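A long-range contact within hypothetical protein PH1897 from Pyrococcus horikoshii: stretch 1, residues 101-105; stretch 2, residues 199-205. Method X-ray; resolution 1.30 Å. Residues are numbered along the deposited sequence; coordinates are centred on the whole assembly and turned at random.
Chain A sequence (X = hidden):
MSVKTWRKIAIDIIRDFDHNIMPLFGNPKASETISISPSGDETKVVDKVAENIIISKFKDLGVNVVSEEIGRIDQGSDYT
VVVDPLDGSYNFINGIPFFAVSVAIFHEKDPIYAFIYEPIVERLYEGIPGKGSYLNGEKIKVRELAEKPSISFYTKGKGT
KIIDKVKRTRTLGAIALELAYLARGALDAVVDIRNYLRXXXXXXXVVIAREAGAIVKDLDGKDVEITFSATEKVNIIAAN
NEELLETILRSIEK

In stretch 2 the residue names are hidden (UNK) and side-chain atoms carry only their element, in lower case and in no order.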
# COMPACT_ATOMS: atom_id res chain seq x y z
N VAL A 101 -7.89 5.25 -11.32
CA VAL A 101 -8.25 6.23 -12.34
C VAL A 101 -8.96 7.32 -11.53
O VAL A 101 -9.81 7.02 -10.70
CB VAL A 101 -9.24 5.66 -13.36
CG1 VAL A 101 -9.67 6.75 -14.33
CG2 VAL A 101 -8.59 4.52 -14.13
N SER A 102 -8.60 8.58 -11.78
CA SER A 102 -9.18 9.71 -11.05
C SER A 102 -9.77 10.74 -12.02
O SER A 102 -9.05 11.25 -12.88
CB SER A 102 -8.09 10.35 -10.19
OG SER A 102 -8.55 11.52 -9.54
N VAL A 103 -11.05 11.04 -11.87
CA VAL A 103 -11.72 12.00 -12.75
C VAL A 103 -12.63 12.94 -11.97
O VAL A 103 -13.49 12.50 -11.21
CB VAL A 103 -12.60 11.27 -13.80
CG1 VAL A 103 -13.42 12.28 -14.59
CG2 VAL A 103 -11.73 10.47 -14.74
N ALA A 104 -12.44 14.25 -12.17
CA ALA A 104 -13.28 15.26 -11.53
C ALA A 104 -13.92 16.09 -12.65
O ALA A 104 -13.23 16.55 -13.56
CB ALA A 104 -12.45 16.15 -10.62
N ILE A 105 -15.23 16.26 -12.57
CA ILE A 105 -16.00 17.00 -13.58
C ILE A 105 -16.48 18.33 -13.01
O ILE A 105 -17.12 18.37 -11.96
CB ILE A 105 -17.24 16.22 -14.03
CG1 ILE A 105 -16.86 14.78 -14.39
CG2 ILE A 105 -17.90 16.92 -15.20
CD1 ILE A 105 -15.97 14.66 -15.59
N UNK A 199 -2.78 19.55 -9.41
CA UNK A 199 -4.24 19.54 -9.23
C UNK A 199 -4.89 18.29 -9.83
O UNK A 199 -5.88 17.78 -9.31
c UNK A 199 -3.51 21.73 -9.72
c UNK A 199 -2.34 20.82 -10.01
c UNK A 199 -4.68 20.82 -9.93
N UNK A 200 -4.31 17.80 -10.92
CA UNK A 200 -4.83 16.61 -11.60
C UNK A 200 -4.75 15.37 -10.72
O UNK A 200 -5.56 14.44 -10.86
c UNK A 200 -4.42 17.41 -13.95
c UNK A 200 -4.06 16.36 -12.91
o UNK A 200 -2.65 16.41 -12.66
N UNK A 201 -3.77 15.34 -9.81
CA UNK A 201 -3.60 14.20 -8.91
C UNK A 201 -4.66 14.14 -7.82
O UNK A 201 -5.11 13.06 -7.43
c UNK A 201 -2.25 14.25 -8.19
o UNK A 201 -1.12 13.21 -10.01
o UNK A 201 -0.07 14.83 -8.94
c UNK A 201 -1.07 14.09 -9.12
N UNK A 202 -5.05 15.31 -7.33
CA UNK A 202 -5.97 15.38 -6.21
C UNK A 202 -7.41 15.83 -6.43
O UNK A 202 -8.22 15.71 -5.52
c UNK A 202 -4.01 15.82 -4.70
c UNK A 202 -5.29 17.74 -5.66
c UNK A 202 -5.39 16.31 -5.12
c UNK A 202 -4.94 18.77 -4.61
N UNK A 203 -7.73 16.33 -7.61
CA UNK A 203 -9.07 16.84 -7.85
C UNK A 203 -10.22 15.94 -7.42
O UNK A 203 -11.05 16.33 -6.61
c UNK A 203 -9.22 17.23 -9.32
N UNK A 204 -10.26 14.72 -7.95
CA UNK A 204 -11.34 13.81 -7.60
C UNK A 204 -11.33 13.43 -6.12
O UNK A 204 -12.37 13.39 -5.47
c UNK A 204 -11.28 12.56 -8.47
N UNK A 205 -10.14 13.15 -5.60
CA UNK A 205 -10.02 12.77 -4.21
C UNK A 205 -10.51 13.86 -3.28
O UNK A 205 -11.13 13.57 -2.26
O HOH W 1 -7.78 12.43 -7.00
O HOH W 2 -8.36 13.99 -10.71

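Position 199 has three side-chain carbons that close a ring onto its own backbone N. Only proline is built this way. The ring stays out of reach of stretch 1. This is Pro 199, and it opens the helical stretch.

Position 200 has a first side-chain carbon that carries one oxygen and one carbon. This beta-branched pattern is that of threonine. Its CA-to-CB bond points sideways, and the side chain does not touch stretch 1. Thr 200 contributes its backbone O instead, which lies 4.4 Å from Ser 102 OG, too far for a direct bond.

Position 201 has two side-chain carbons, the second carrying two oxygens. That is a short carboxylate, so the residue is Asp 201. Its CA-to-CB bond points away from the strand. Its backbone O accepts a hydrogen bond from water 1, which also donates to Ser 102 OG.

Position 202 has four side-chain carbons, forked at the first, with one arm two carbons long. This is Ile 202. Its chi1 is p and its chi2 is t. Its CA-to-CB bond points away from the strand, and it makes no contact there.

Position 203 has a single side-chain carbon. It points toward stretch 1 and sits 3.6 Å from Ala 104 CB, measured from its own CB. One carbon means alanine, Ala 203. Its N donates to Pro 199 O at 2.9 Å, an i to i+4 helical bond.

Position 204 also has one side-chain carbon. Its CB lies 3.1 Å from Ser 102 OG and 3.5 Å from Val 103 O. This is Ala 204. Its CA is 4.6 Å from the CA of Ala 104, so the backbones come very close here.

Position 205 has no side-chain atoms. It is Gly 205. It makes no direct contact with stretch 1.

The contact joins residues at least 98 positions apart in sequence. Helix and strand axes approach to 6.3 Å at an angle of 75°. Small side chains occupy the close approach: Ala 104 CB packs on Ala 203 CB and lies 4.3 Å from Ala 204 CB. No direct hydrogen bond crosses between the stretches. Two waters do that work. Water 1 donates to Ser 102 OG and to Asp 201 O, each at 2.8 Å, and accepts from Gly 205 N at 2.8 Å. Water 2 accepts from Ser 102 OG at 2.7 Å, donates to Thr 200 O at 2.8 Å, and takes a weak bond from Ala 204 N at 3.4 Å. The helix is kinked here: the N atoms of Ala 204 and Gly 205 lack a bond to the preceding turn, and the waters serve them instead.

Stretch 2 (199-205) PTDIAAG
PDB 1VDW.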